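Local coordinates for Mgp-operon protein 3 (Mycoplasma pneumoniae, PDB 6RJ1), which is a surface adhesion protein of the P40/P90 type that probably acts together with P1 in attaching the bacterium to host sugars, at residues R472-W477 with A537-G542; L851-Y856 with F864-N869; D928-L933 with A941-D946. All coordinates share one frame; numbering follows the deposited sequence.

Contact 1 (R472-W477 with A537-G542)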
ATOM      1  N   ARG A 472      -0.599   1.751  -5.424  1.00 67.43           N
ATOM      2  CA  ARG A 472       0.466   1.088  -6.149  1.00 67.24           C
ATOM      3  C   ARG A 472       1.862   1.609  -5.837  1.00 70.67           C
ATOM      4  O   ARG A 472       2.828   0.918  -6.157  1.00 71.26           O
ATOM      5  CB  ARG A 472       0.190   1.081  -7.654  1.00 69.21           C
ATOM      6  CG  ARG A 472       0.346  -0.327  -8.221  1.00 77.42           C
ATOM      7  CD  ARG A 472      -0.863  -0.760  -9.000  1.00 75.87           C
ATOM      8  NE  ARG A 472      -0.718  -0.460 -10.420  1.00 81.66           N
ATOM      9  CZ  ARG A 472      -1.376   0.510 -11.042  1.00104.15           C
ATOM     10  NH1 ARG A 472      -1.194   0.716 -12.339  1.00 94.55           N
ATOM     11  NH2 ARG A 472      -2.233   1.274 -10.374  1.00 95.34           N
ATOM     12  N   VAL A 473       1.986   2.797  -5.199  1.00 64.88           N
ATOM     13  CA  VAL A 473       3.277   3.378  -4.780  1.00 62.19           C
ATOM     14  C   VAL A 473       3.155   3.739  -3.286  1.00 64.61           C
ATOM     15  O   VAL A 473       2.135   4.323  -2.908  1.00 63.53           O
ATOM     16  CB  VAL A 473       3.702   4.600  -5.647  1.00 64.56           C
ATOM     17  CG1 VAL A 473       4.972   5.256  -5.125  1.00 64.00           C
ATOM     18  CG2 VAL A 473       3.880   4.219  -7.105  1.00 64.22           C
ATOM     19  N   PRO A 474       4.159   3.402  -2.419  1.00 61.36           N
ATOM     20  CA  PRO A 474       4.047   3.766  -0.992  1.00 60.48           C
ATOM     21  C   PRO A 474       4.059   5.278  -0.773  1.00 62.77           C
ATOM     22  O   PRO A 474       4.709   6.012  -1.520  1.00 61.75           O
ATOM     23  CB  PRO A 474       5.261   3.083  -0.357  1.00 61.96           C
ATOM     24  CG  PRO A 474       6.242   2.953  -1.458  1.00 65.70           C
ATOM     25  CD  PRO A 474       5.430   2.690  -2.683  1.00 61.78           C
ATOM     26  N   SER A 475       3.281   5.739   0.214  1.00 58.60           N
ATOM     27  CA  SER A 475       3.160   7.146   0.563  1.00 57.18           C
ATOM     28  C   SER A 475       3.612   7.362   2.002  1.00 61.14           C
ATOM     29  O   SER A 475       3.244   6.595   2.888  1.00 60.75           O
ATOM     30  CB  SER A 475       1.740   7.648   0.323  1.00 60.25           C
ATOM     31  OG  SER A 475       0.782   6.972   1.116  1.00 68.97           O
ATOM     32  N   LEU A 476       4.436   8.395   2.219  1.00 57.84           N
ATOM     33  CA  LEU A 476       5.028   8.730   3.503  1.00 57.26           C
ATOM     34  C   LEU A 476       4.245   9.771   4.300  1.00 61.31           C
ATOM     35  O   LEU A 476       4.551  10.014   5.474  1.00 61.48           O
ATOM     36  CB  LEU A 476       6.488   9.179   3.286  1.00 57.26           C
ATOM     37  CG  LEU A 476       7.566   8.080   3.246  1.00 62.19           C
ATOM     38  CD1 LEU A 476       7.450   7.190   1.995  1.00 62.87           C
ATOM     39  CD2 LEU A 476       8.939   8.687   3.262  1.00 63.31           C
ATOM     40  N   TRP A 477       3.236  10.384   3.674  1.00 58.04           N
ATOM     41  CA  TRP A 477       2.433  11.427   4.315  1.00 58.09           C
ATOM     42  C   TRP A 477       0.988  11.459   3.815  1.00 62.24           C
ATOM     43  O   TRP A 477       0.651  10.784   2.837  1.00 62.10           O
ATOM     44  CB  TRP A 477       3.115  12.799   4.150  1.00 56.94           C
ATOM     45  CG  TRP A 477       3.427  13.132   2.723  1.00 57.90           C
ATOM     46  CD1 TRP A 477       2.550  13.565   1.770  1.00 60.88           C
ATOM     47  CD2 TRP A 477       4.707  13.035   2.081  1.00 57.40           C
ATOM     48  NE1 TRP A 477       3.208  13.769   0.580  1.00 60.46           N
ATOM     49  CE2 TRP A 477       4.533  13.440   0.738  1.00 61.52           C
ATOM     50  CE3 TRP A 477       5.992  12.671   2.517  1.00 58.42           C
ATOM     51  CZ2 TRP A 477       5.592  13.475  -0.176  1.00 60.43           C
ATOM     52  CZ3 TRP A 477       7.040  12.697   1.608  1.00 59.95           C
ATOM     53  CH2 TRP A 477       6.834  13.089   0.279  1.00 60.61           C
ATOM     54  N   ALA A 537       5.552   4.282   5.929  1.00 56.66           N
ATOM     55  CA  ALA A 537       4.869   4.189   4.649  1.00 55.88           C
ATOM     56  C   ALA A 537       3.740   3.187   4.586  1.00 57.49           C
ATOM     57  O   ALA A 537       3.738   2.175   5.295  1.00 55.16           O
ATOM     58  CB  ALA A 537       5.880   3.905   3.549  1.00 56.55           C
ATOM     59  N   TYR A 538       2.773   3.490   3.701  1.00 54.60           N
ATOM     60  CA  TYR A 538       1.599   2.669   3.448  1.00 54.06           C
ATOM     61  C   TYR A 538       1.228   2.670   1.970  1.00 58.41           C
ATOM     62  O   TYR A 538       1.481   3.651   1.268  1.00 57.16           O
ATOM     63  CB  TYR A 538       0.408   3.158   4.310  1.00 54.63           C
ATOM     64  CG  TYR A 538       0.633   2.996   5.800  1.00 54.63           C
ATOM     65  CD1 TYR A 538       0.393   1.779   6.433  1.00 55.64           C
ATOM     66  CD2 TYR A 538       1.148   4.042   6.568  1.00 54.70           C
ATOM     67  CE1 TYR A 538       0.652   1.609   7.791  1.00 55.04           C
ATOM     68  CE2 TYR A 538       1.414   3.882   7.925  1.00 54.81           C
ATOM     69  CZ  TYR A 538       1.153   2.668   8.536  1.00 61.37           C
ATOM     70  OH  TYR A 538       1.414   2.523   9.877  1.00 60.86           O
ATOM     71  N   LEU A 539       0.626   1.551   1.502  1.00 57.04           N
ATOM     72  CA  LEU A 539       0.062   1.360   0.146  1.00 56.86           C
ATOM     73  C   LEU A 539      -1.465   1.380   0.339  1.00 60.58           C
ATOM     74  O   LEU A 539      -2.089   0.359   0.629  1.00 60.68           O
ATOM     75  CB  LEU A 539       0.569   0.062  -0.496  1.00 56.73           C
ATOM     76  CG  LEU A 539       2.074   0.028  -0.761  1.00 60.90           C
ATOM     77  CD1 LEU A 539       2.710  -1.181  -0.132  1.00 60.94           C
ATOM     78  CD2 LEU A 539       2.378   0.125  -2.247  1.00 62.77           C
ATOM     79  N   ILE A 540      -2.022   2.599   0.307  1.00 57.54           N
ATOM     80  CA  ILE A 540      -3.409   2.963   0.621  1.00 57.60           C
ATOM     81  C   ILE A 540      -4.427   2.337  -0.323  1.00 63.40           C
ATOM     82  O   ILE A 540      -4.496   2.723  -1.486  1.00 65.03           O
ATOM     83  CB  ILE A 540      -3.555   4.526   0.707  1.00 60.16           C
ATOM     84  CG1 ILE A 540      -2.464   5.169   1.612  1.00 60.27           C
ATOM     85  CG2 ILE A 540      -4.973   4.981   1.100  1.00 60.20           C
ATOM     86  CD1 ILE A 540      -2.579   4.961   3.139  1.00 71.35           C
ATOM     87  N   ALA A 541      -5.271   1.432   0.208  1.00 58.81           N
ATOM     88  CA  ALA A 541      -6.353   0.793  -0.548  1.00 58.41           C
ATOM     89  C   ALA A 541      -7.524   1.771  -0.767  1.00 63.91           C
ATOM     90  O   ALA A 541      -8.306   1.600  -1.704  1.00 65.01           O
ATOM     91  CB  ALA A 541      -6.840  -0.445   0.179  1.00 58.99           C
ATOM     92  N   GLY A 542      -7.620   2.780   0.093  1.00 59.50           N
ATOM     93  CA  GLY A 542      -8.641   3.805   0.006  1.00 59.14           C
ATOM     94  C   GLY A 542      -9.136   4.337   1.328  1.00 64.03           C
ATOM     95  O   GLY A 542      -8.719   3.884   2.397  1.00 62.96           O
TER

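Contact 2 (L851-Y856 with F864-N869)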
ATOM      1  N   LEU A 851      -9.213  -0.829 -11.861  1.00 64.00           N
ATOM      2  CA  LEU A 851     -10.416  -0.335 -11.197  1.00 64.37           C
ATOM      3  C   LEU A 851     -10.670   1.128 -11.519  1.00 70.23           C
ATOM      4  O   LEU A 851      -9.811   1.978 -11.278  1.00 70.30           O
ATOM      5  CB  LEU A 851     -10.373  -0.573  -9.677  1.00 64.33           C
ATOM      6  CG  LEU A 851     -11.568  -0.028  -8.879  1.00 69.01           C
ATOM      7  CD1 LEU A 851     -12.749  -0.972  -8.920  1.00 69.63           C
ATOM      8  CD2 LEU A 851     -11.182   0.241  -7.473  1.00 71.46           C
ATOM      9  N   LYS A 852     -11.836   1.415 -12.104  1.00 67.98           N
ATOM     10  CA  LYS A 852     -12.153   2.789 -12.450  1.00 68.27           C
ATOM     11  C   LYS A 852     -13.181   3.387 -11.489  1.00 73.53           C
ATOM     12  O   LYS A 852     -13.117   4.588 -11.223  1.00 74.24           O
ATOM     13  CB  LYS A 852     -12.533   2.932 -13.940  1.00 70.11           C
ATOM     14  CG  LYS A 852     -14.007   3.080 -14.268  1.00 87.08           C
ATOM     15  CD  LYS A 852     -14.239   4.356 -15.055  1.00 99.29           C
ATOM     16  CE  LYS A 852     -15.508   4.326 -15.868  1.00106.97           C
ATOM     17  NZ  LYS A 852     -15.535   5.439 -16.856  1.00115.44           N
ATOM     18  N   ASP A 853     -14.083   2.563 -10.923  1.00 69.99           N
ATOM     19  CA  ASP A 853     -15.107   3.088 -10.027  1.00 70.38           C
ATOM     20  C   ASP A 853     -15.628   2.101  -8.984  1.00 73.48           C
ATOM     21  O   ASP A 853     -15.692   0.897  -9.236  1.00 73.59           O
ATOM     22  CB  ASP A 853     -16.278   3.648 -10.865  1.00 73.22           C
ATOM     23  CG  ASP A 853     -17.457   4.133 -10.054  1.00 93.49           C
ATOM     24  OD1 ASP A 853     -17.333   5.205  -9.400  1.00 96.54           O
ATOM     25  OD2 ASP A 853     -18.491   3.431 -10.041  1.00100.96           O
ATOM     26  N   VAL A 854     -15.998   2.627  -7.806  1.00 68.93           N
ATOM     27  CA  VAL A 854     -16.645   1.860  -6.742  1.00 68.83           C
ATOM     28  C   VAL A 854     -17.887   2.635  -6.328  1.00 73.63           C
ATOM     29  O   VAL A 854     -17.798   3.839  -6.078  1.00 73.71           O
ATOM     30  CB  VAL A 854     -15.781   1.498  -5.510  1.00 72.49           C
ATOM     31  CG1 VAL A 854     -16.436   0.371  -4.726  1.00 71.83           C
ATOM     32  CG2 VAL A 854     -14.365   1.109  -5.903  1.00 72.56           C
ATOM     33  N   THR A 855     -19.035   1.945  -6.258  1.00 70.09           N
ATOM     34  CA  THR A 855     -20.319   2.535  -5.889  1.00 70.01           C
ATOM     35  C   THR A 855     -21.017   1.652  -4.877  1.00 74.07           C
ATOM     36  O   THR A 855     -20.947   0.432  -4.987  1.00 73.49           O
ATOM     37  CB  THR A 855     -21.206   2.690  -7.142  1.00 78.67           C
ATOM     38  OG1 THR A 855     -20.468   3.340  -8.173  1.00 80.68           O
ATOM     39  CG2 THR A 855     -22.480   3.462  -6.869  1.00 77.52           C
ATOM     40  N   TYR A 856     -21.711   2.269  -3.912  1.00 70.89           N
ATOM     41  CA  TYR A 856     -22.524   1.564  -2.932  1.00 70.48           C
ATOM     42  C   TYR A 856     -23.961   2.009  -3.141  1.00 78.31           C
ATOM     43  O   TYR A 856     -24.218   3.213  -3.218  1.00 79.09           O
ATOM     44  CB  TYR A 856     -22.054   1.842  -1.499  1.00 70.12           C
ATOM     45  CG  TYR A 856     -22.855   1.115  -0.438  1.00 70.89           C
ATOM     46  CD1 TYR A 856     -22.629  -0.231  -0.165  1.00 72.68           C
ATOM     47  CD2 TYR A 856     -23.819   1.779   0.315  1.00 71.47           C
ATOM     48  CE1 TYR A 856     -23.348  -0.903   0.828  1.00 72.36           C
ATOM     49  CE2 TYR A 856     -24.558   1.114   1.297  1.00 72.21           C
ATOM     50  CZ  TYR A 856     -24.309  -0.225   1.559  1.00 77.68           C
ATOM     51  OH  TYR A 856     -25.001  -0.878   2.551  1.00 76.93           O
ATOM     52  N   PHE A 864     -20.635  -2.046  -6.086  1.00 68.60           N
ATOM     53  CA  PHE A 864     -20.365  -2.337  -7.490  1.00 67.48           C
ATOM     54  C   PHE A 864     -18.988  -1.820  -7.862  1.00 68.63           C
ATOM     55  O   PHE A 864     -18.723  -0.624  -7.731  1.00 68.07           O
ATOM     56  CB  PHE A 864     -21.467  -1.773  -8.400  1.00 69.51           C
ATOM     57  CG  PHE A 864     -22.824  -2.390  -8.171  1.00 71.55           C
ATOM     58  CD1 PHE A 864     -23.139  -3.638  -8.696  1.00 74.86           C
ATOM     59  CD2 PHE A 864     -23.795  -1.719  -7.435  1.00 74.29           C
ATOM     60  CE1 PHE A 864     -24.393  -4.212  -8.473  1.00 76.35           C
ATOM     61  CE2 PHE A 864     -25.049  -2.295  -7.212  1.00 77.26           C
ATOM     62  CZ  PHE A 864     -25.341  -3.537  -7.734  1.00 75.63           C
ATOM     63  N   TYR A 865     -18.097  -2.736  -8.271  1.00 64.40           N
ATOM     64  CA  TYR A 865     -16.711  -2.448  -8.658  1.00 63.77           C
ATOM     65  C   TYR A 865     -16.572  -2.482 -10.167  1.00 69.42           C
ATOM     66  O   TYR A 865     -16.718  -3.546 -10.775  1.00 68.85           O
ATOM     67  CB  TYR A 865     -15.749  -3.447  -8.006  1.00 63.87           C
ATOM     68  CG  TYR A 865     -15.520  -3.201  -6.535  1.00 64.32           C
ATOM     69  CD1 TYR A 865     -16.459  -3.604  -5.583  1.00 66.34           C
ATOM     70  CD2 TYR A 865     -14.357  -2.581  -6.085  1.00 63.99           C
ATOM     71  CE1 TYR A 865     -16.261  -3.358  -4.222  1.00 67.93           C
ATOM     72  CE2 TYR A 865     -14.139  -2.347  -4.728  1.00 64.63           C
ATOM     73  CZ  TYR A 865     -15.094  -2.735  -3.800  1.00 72.73           C
ATOM     74  OH  TYR A 865     -14.884  -2.496  -2.463  1.00 70.27           O
ATOM     75  N   THR A 866     -16.324  -1.311 -10.770  1.00 66.59           N
ATOM     76  CA  THR A 866     -16.170  -1.176 -12.211  1.00 66.40           C
ATOM     77  C   THR A 866     -14.698  -1.213 -12.583  1.00 70.31           C
ATOM     78  O   THR A 866     -13.891  -0.478 -12.022  1.00 70.45           O
ATOM     79  CB  THR A 866     -16.923   0.051 -12.725  1.00 75.44           C
ATOM     80  OG1 THR A 866     -18.280  -0.015 -12.273  1.00 77.86           O
ATOM     81  CG2 THR A 866     -16.903   0.157 -14.241  1.00 70.65           C
ATOM     82  N   PHE A 867     -14.358  -2.095 -13.518  1.00 66.35           N
ATOM     83  CA  PHE A 867     -13.001  -2.283 -14.022  1.00 65.97           C
ATOM     84  C   PHE A 867     -12.946  -1.929 -15.499  1.00 69.91           C
ATOM     85  O   PHE A 867     -13.715  -2.469 -16.293  1.00 69.35           O
ATOM     86  CB  PHE A 867     -12.569  -3.738 -13.811  1.00 67.68           C
ATOM     87  CG  PHE A 867     -12.356  -4.066 -12.354  1.00 69.04           C
ATOM     88  CD1 PHE A 867     -11.113  -3.878 -11.758  1.00 71.00           C
ATOM     89  CD2 PHE A 867     -13.399  -4.563 -11.574  1.00 70.13           C
ATOM     90  CE1 PHE A 867     -10.915  -4.172 -10.412  1.00 71.17           C
ATOM     91  CE2 PHE A 867     -13.196  -4.855 -10.225  1.00 72.41           C
ATOM     92  CZ  PHE A 867     -11.960  -4.640  -9.653  1.00 70.20           C
ATOM     93  N   ASP A 868     -12.032  -1.035 -15.864  1.00 66.48           N
ATOM     94  CA  ASP A 868     -11.860  -0.540 -17.224  1.00 66.47           C
ATOM     95  C   ASP A 868     -10.530  -1.036 -17.787  1.00 71.10           C
ATOM     96  O   ASP A 868      -9.485  -0.691 -17.244  1.00 71.02           O
ATOM     97  CB  ASP A 868     -11.889   1.004 -17.185  1.00 68.61           C
ATOM     98  CG  ASP A 868     -12.124   1.742 -18.490  1.00 84.14           C
ATOM     99  OD1 ASP A 868     -11.736   1.207 -19.561  1.00 86.17           O
ATOM    100  OD2 ASP A 868     -12.672   2.873 -18.441  1.00 90.37           O
ATOM    101  N   ASN A 869     -10.565  -1.827 -18.883  1.00 67.79           N
ATOM    102  CA  ASN A 869      -9.373  -2.353 -19.568  1.00 67.30           C
ATOM    103  C   ASN A 869      -8.463  -1.263 -20.171  1.00 71.37           C
ATOM    104  O   ASN A 869      -7.274  -1.511 -20.367  1.00 70.34           O
ATOM    105  CB  ASN A 869      -9.764  -3.386 -20.622  1.00 68.08           C
ATOM    106  CG  ASN A 869     -10.231  -4.710 -20.055  1.00 87.86           C
ATOM    107  OD1 ASN A 869     -10.092  -5.000 -18.859  1.00 82.56           O
ATOM    108  ND2 ASN A 869     -10.793  -5.553 -20.906  1.00 77.72           N
TER

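Contact 3 (D928-L933 with A941-D946)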
ATOM      1  N   ASP A 928     -15.065   0.529 -25.213  1.00 85.50           N
ATOM      2  CA  ASP A 928     -14.561   1.488 -24.231  1.00 84.35           C
ATOM      3  C   ASP A 928     -15.714   2.049 -23.427  1.00 83.32           C
ATOM      4  O   ASP A 928     -16.640   2.614 -23.990  1.00 82.06           O
ATOM      5  CB  ASP A 928     -13.737   2.595 -24.898  1.00 86.96           C
ATOM      6  CG  ASP A 928     -12.435   2.078 -25.475  1.00105.72           C
ATOM      7  OD1 ASP A 928     -11.597   1.557 -24.689  1.00108.28           O
ATOM      8  OD2 ASP A 928     -12.251   2.187 -26.711  1.00113.04           O
ATOM      9  N   LEU A 929     -15.671   1.860 -22.112  1.00 77.44           N
ATOM     10  CA  LEU A 929     -16.729   2.271 -21.208  1.00 76.40           C
ATOM     11  C   LEU A 929     -16.731   3.764 -20.831  1.00 81.46           C
ATOM     12  O   LEU A 929     -15.721   4.287 -20.350  1.00 80.93           O
ATOM     13  CB  LEU A 929     -16.664   1.390 -19.959  1.00 75.85           C
ATOM     14  CG  LEU A 929     -17.664   1.679 -18.862  1.00 79.56           C
ATOM     15  CD1 LEU A 929     -18.986   0.985 -19.118  1.00 78.74           C
ATOM     16  CD2 LEU A 929     -17.107   1.267 -17.548  1.00 81.56           C
ATOM     17  N   THR A 930     -17.898   4.427 -21.010  1.00 78.36           N
ATOM     18  CA  THR A 930     -18.124   5.827 -20.613  1.00 77.81           C
ATOM     19  C   THR A 930     -18.534   5.835 -19.125  1.00 81.17           C
ATOM     20  O   THR A 930     -18.144   6.730 -18.364  1.00 81.47           O
ATOM     21  CB  THR A 930     -19.188   6.468 -21.510  1.00 81.00           C
ATOM     22  OG1 THR A 930     -18.774   6.363 -22.866  1.00 82.15           O
ATOM     23  CG2 THR A 930     -19.460   7.920 -21.171  1.00 76.10           C
ATOM     24  N   GLY A 931     -19.303   4.824 -18.743  1.00 76.48           N
ATOM     25  CA  GLY A 931     -19.785   4.633 -17.386  1.00 75.77           C
ATOM     26  C   GLY A 931     -21.053   3.814 -17.327  1.00 78.23           C
ATOM     27  O   GLY A 931     -21.592   3.396 -18.353  1.00 75.77           O
ATOM     28  N   ILE A 932     -21.522   3.577 -16.102  1.00 76.07           N
ATOM     29  CA  ILE A 932     -22.736   2.820 -15.804  1.00 76.15           C
ATOM     30  C   ILE A 932     -23.692   3.672 -14.956  1.00 82.25           C
ATOM     31  O   ILE A 932     -23.293   4.217 -13.922  1.00 82.71           O
ATOM     32  CB  ILE A 932     -22.405   1.439 -15.147  1.00 79.01           C
ATOM     33  CG1 ILE A 932     -21.480   0.601 -16.056  1.00 78.78           C
ATOM     34  CG2 ILE A 932     -23.689   0.650 -14.794  1.00 79.98           C
ATOM     35  CD1 ILE A 932     -20.615  -0.319 -15.382  1.00 80.61           C
ATOM     36  N   LEU A 933     -24.953   3.784 -15.397  1.00 79.88           N
ATOM     37  CA  LEU A 933     -25.982   4.556 -14.698  1.00 80.16           C
ATOM     38  C   LEU A 933     -26.963   3.637 -13.982  1.00 85.67           C
ATOM     39  O   LEU A 933     -27.638   2.858 -14.658  1.00 84.54           O
ATOM     40  CB  LEU A 933     -26.778   5.460 -15.662  1.00 80.02           C
ATOM     41  CG  LEU A 933     -26.027   6.360 -16.636  1.00 84.84           C
ATOM     42  CD1 LEU A 933     -26.996   7.054 -17.553  1.00 85.05           C
ATOM     43  CD2 LEU A 933     -25.186   7.403 -15.919  1.00 86.90           C
ATOM     44  N   ALA A 941     -27.918   1.051 -16.945  1.00 78.02           N
ATOM     45  CA  ALA A 941     -27.486   1.383 -18.301  1.00 77.33           C
ATOM     46  C   ALA A 941     -25.969   1.446 -18.375  1.00 81.41           C
ATOM     47  O   ALA A 941     -25.324   1.992 -17.480  1.00 80.40           O
ATOM     48  CB  ALA A 941     -28.082   2.705 -18.734  1.00 77.74           C
ATOM     49  N   VAL A 942     -25.400   0.857 -19.433  1.00 78.24           N
ATOM     50  CA  VAL A 942     -23.957   0.778 -19.656  1.00 77.37           C
ATOM     51  C   VAL A 942     -23.602   1.562 -20.936  1.00 80.23           C
ATOM     52  O   VAL A 942     -23.916   1.124 -22.049  1.00 79.12           O
ATOM     53  CB  VAL A 942     -23.499  -0.710 -19.654  1.00 80.91           C
ATOM     54  CG1 VAL A 942     -22.004  -0.851 -19.909  1.00 80.41           C
ATOM     55  CG2 VAL A 942     -23.880  -1.391 -18.347  1.00 80.72           C
ATOM     56  N   ILE A 943     -23.004   2.756 -20.749  1.00 77.28           N
ATOM     57  CA  ILE A 943     -22.598   3.672 -21.823  1.00 77.51           C
ATOM     58  C   ILE A 943     -21.230   3.255 -22.370  1.00 84.95           C
ATOM     59  O   ILE A 943     -20.290   3.019 -21.608  1.00 83.30           O
ATOM     60  CB  ILE A 943     -22.642   5.185 -21.446  1.00 79.72           C
ATOM     61  CG1 ILE A 943     -23.715   5.546 -20.355  1.00 79.67           C
ATOM     62  CG2 ILE A 943     -22.783   6.052 -22.686  1.00 78.98           C
ATOM     63  CD1 ILE A 943     -25.215   5.225 -20.572  1.00 82.74           C
ATOM     64  N   THR A 944     -21.127   3.204 -23.702  1.00 86.02           N
ATOM     65  CA  THR A 944     -19.960   2.725 -24.422  1.00 87.68           C
ATOM     66  C   THR A 944     -19.574   3.636 -25.610  1.00 97.22           C
ATOM     67  O   THR A 944     -20.429   4.262 -26.230  1.00 96.68           O
ATOM     68  CB  THR A 944     -20.249   1.252 -24.802  1.00 92.80           C
ATOM     69  OG1 THR A 944     -19.604   0.396 -23.857  1.00 91.82           O
ATOM     70  CG2 THR A 944     -19.876   0.884 -26.234  1.00 88.66           C
ATOM     71  N   LYS A 945     -18.269   3.672 -25.908  1.00 98.79           N
ATOM     72  CA  LYS A 945     -17.628   4.392 -27.003  1.00100.99           C
ATOM     73  C   LYS A 945     -16.910   3.384 -27.911  1.00111.80           C
ATOM     74  O   LYS A 945     -16.466   2.324 -27.456  1.00111.19           O
ATOM     75  CB  LYS A 945     -16.585   5.380 -26.461  1.00103.30           C
ATOM     76  CG  LYS A 945     -17.152   6.595 -25.740  1.00115.77           C
ATOM     77  CD  LYS A 945     -16.045   7.467 -25.121  1.00123.56           C
ATOM     78  CE  LYS A 945     -15.555   6.991 -23.768  1.00128.62           C
ATOM     79  NZ  LYS A 945     -14.617   7.966 -23.153  1.00135.44           N
ATOM     80  N   ASP A 946     -16.763   3.751 -29.190  1.00113.60           N
ATOM     81  CA  ASP A 946     -16.085   2.990 -30.244  1.00115.85           C
ATOM     82  C   ASP A 946     -15.685   4.035 -31.296  1.00124.76           C
ATOM     83  O   ASP A 946     -14.545   4.068 -31.768  1.00124.39           O
ATOM     84  CB  ASP A 946     -17.057   1.940 -30.834  1.00118.11           C
ATOM     85  CG  ASP A 946     -16.523   1.118 -31.992  1.00130.96           C
ATOM     86  OD1 ASP A 946     -16.604   1.596 -33.148  1.00131.60           O
ATOM     87  OD2 ASP A 946     -16.055  -0.018 -31.749  1.00137.97           O
TER

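Contact 1 (R472-W477 with A537-G542)
S475 sets OG between its own backbone N and carbonyl carbon (chi1 62°), near Y538 O across the contact. L539 carries CG beside its backbone N, anti to its carbonyl carbon (chi1 -64°), with CD2 lying against the V473-P474 backbone. The contact is held by a single antiparallel bridge between S475 and Y538. S475 N donates to Y538 O at 3.0 Å and Y538 N returns the bond to S475 O at 3.2 Å; S475 OG, 3.4 Å from Y538 O, adds at best a weak third bond. OG also rests on I540 CG1, 3.7 Å away. The flanking side-chain contacts are apolar. P474 CD meets L539 CD2 at 4.0 Å, and the two side chains run side by side in the same direction. At the other end, A537 CB touches both P474 CB and L476 CD1. The CB of Y538 points away from 472-477, and its ring meets W493 edge-to-face. A537 and L539 bond through their backbones to A557 and F555 of strand 549-563, so the loop 472-477 takes up the alternate residue, Y538, of strand 538-546. Both segments belong to the MgpC adhesin region, related to beta-propellers. The chemistry is that of a single beta bridge between a loop and a strand in a buried setting: two reciprocal amide bonds pair the backbone polar atoms of S475 and Y538, flanked by the aliphatic groups of P474, A537 and L476 and by L539.

Contact 2 (L851-Y856 with F864-N869)
V854 lies over the ring of Y865, and L851 fits against two rings at once. V854 CG1, anti to the backbone N (chi1 -163°), is centred above one face of the Y865 ring, 3.5 Å from its centroid, a CH-pi contact close to the ring normal. V854 CG2 meets the CD2-CE2 side of the same ring. L851 CD1 sits above a face of the F867 ring, displaced toward the rim and 4.0 Å from the centroid; the same methyl comes near the plane of the Y865 ring at its edge, 3.6 Å from Y865 CD2. One leucine methyl is thus shared by the face of one aromatic and the rim of the next, with L851 CB against F867 CE1. T866 and D853 lie on the other face of the sheet, their CB atoms 4.1 Å apart and the side chains crossing at a slant. K852 bends at chi2 and lays its aliphatic part alongside T866 and across D868, CB to CB 3.8 Å. K852 NZ stays 4.2 Å from D868 OD2, opposite charges beyond a salt bridge; NZ has a weak hydrogen bond to T930 O, and D868 OD1 takes the N-H of G870. Under the side chains the register slips by one: K852 N (2.8 Å) and D853 N (3.2 Å) both donate to T866 O from the same face of its plane, a classic beta bulge. The two strands form the hairpin 851-857/862-868. On its aromatic face Y865 and F867 pack on strand 799-805, with Y865 OH bonded to G781 O; strand 888-896 continues the sheet beyond 862-868. T866, on the face with D853, meets strand 928-933, as does K852 from the bulge.

Contact 3 (D928-L933 with A941-D946)
Strands 928-933 and 941-945 run antiparallel, their axes 147° apart, in a ladder of six backbone hydrogen bonds with a one-residue slip at T930-G931. Both of these residues face I943. T930 N donates to I943 O at 2.8 Å from 44° above the carbonyl plane, whereas G931 O accepts from I943 N almost straight along its C=O direction. On the face of L929, I932, V942 and T944, the branches of V942 are divided between two partners: CG1 meets L929 CD1 (3.6 Å), the chains crossing at about a right angle, and CG2 lies alongside I932 CG1 (3.9 Å). Y888 packs on L929, V942 and T944, and V890 on I932. On the opposite face, I943 extends CD1 to L933 CD1 (4.0 Å). T930, the bulge residue, brings its CB against I943 CB (3.7 Å). K945 passes T930 OG1 with CG, and the bend at chi3 (-83°) brings CE near the same oxygen; its NZ ends in a long, weak ion pair with D10, as D928 does with K886. The arrangement is a beta hairpin carrying a classic beta bulge, with the glycine at the second bulge position in an extended, positive-phi conformation. It forms one edge of a four-stranded antiparallel sheet, 928-933 being outermost within the chain and 939-945 pairing onward with 952-959.

How the contacts relate
The three contacts follow one another along the chain, each closing before the next opens. Contacts 2 and 3 are direct neighbours, centres 12 Å apart: T866 CG2 packs on L929 CD2 at 3.5 Å, and the two hairpins pack against each other near their bulges. Contact 1 stands apart near the centre of the molecule, its own centre 4 Å from that of the chain. Its nearest atoms are about 7 Å from those of contact 2 and about 16 Å from those of contact 3. The series therefore leads from the buried centre out through two hairpins, each part of a separate antiparallel sheet.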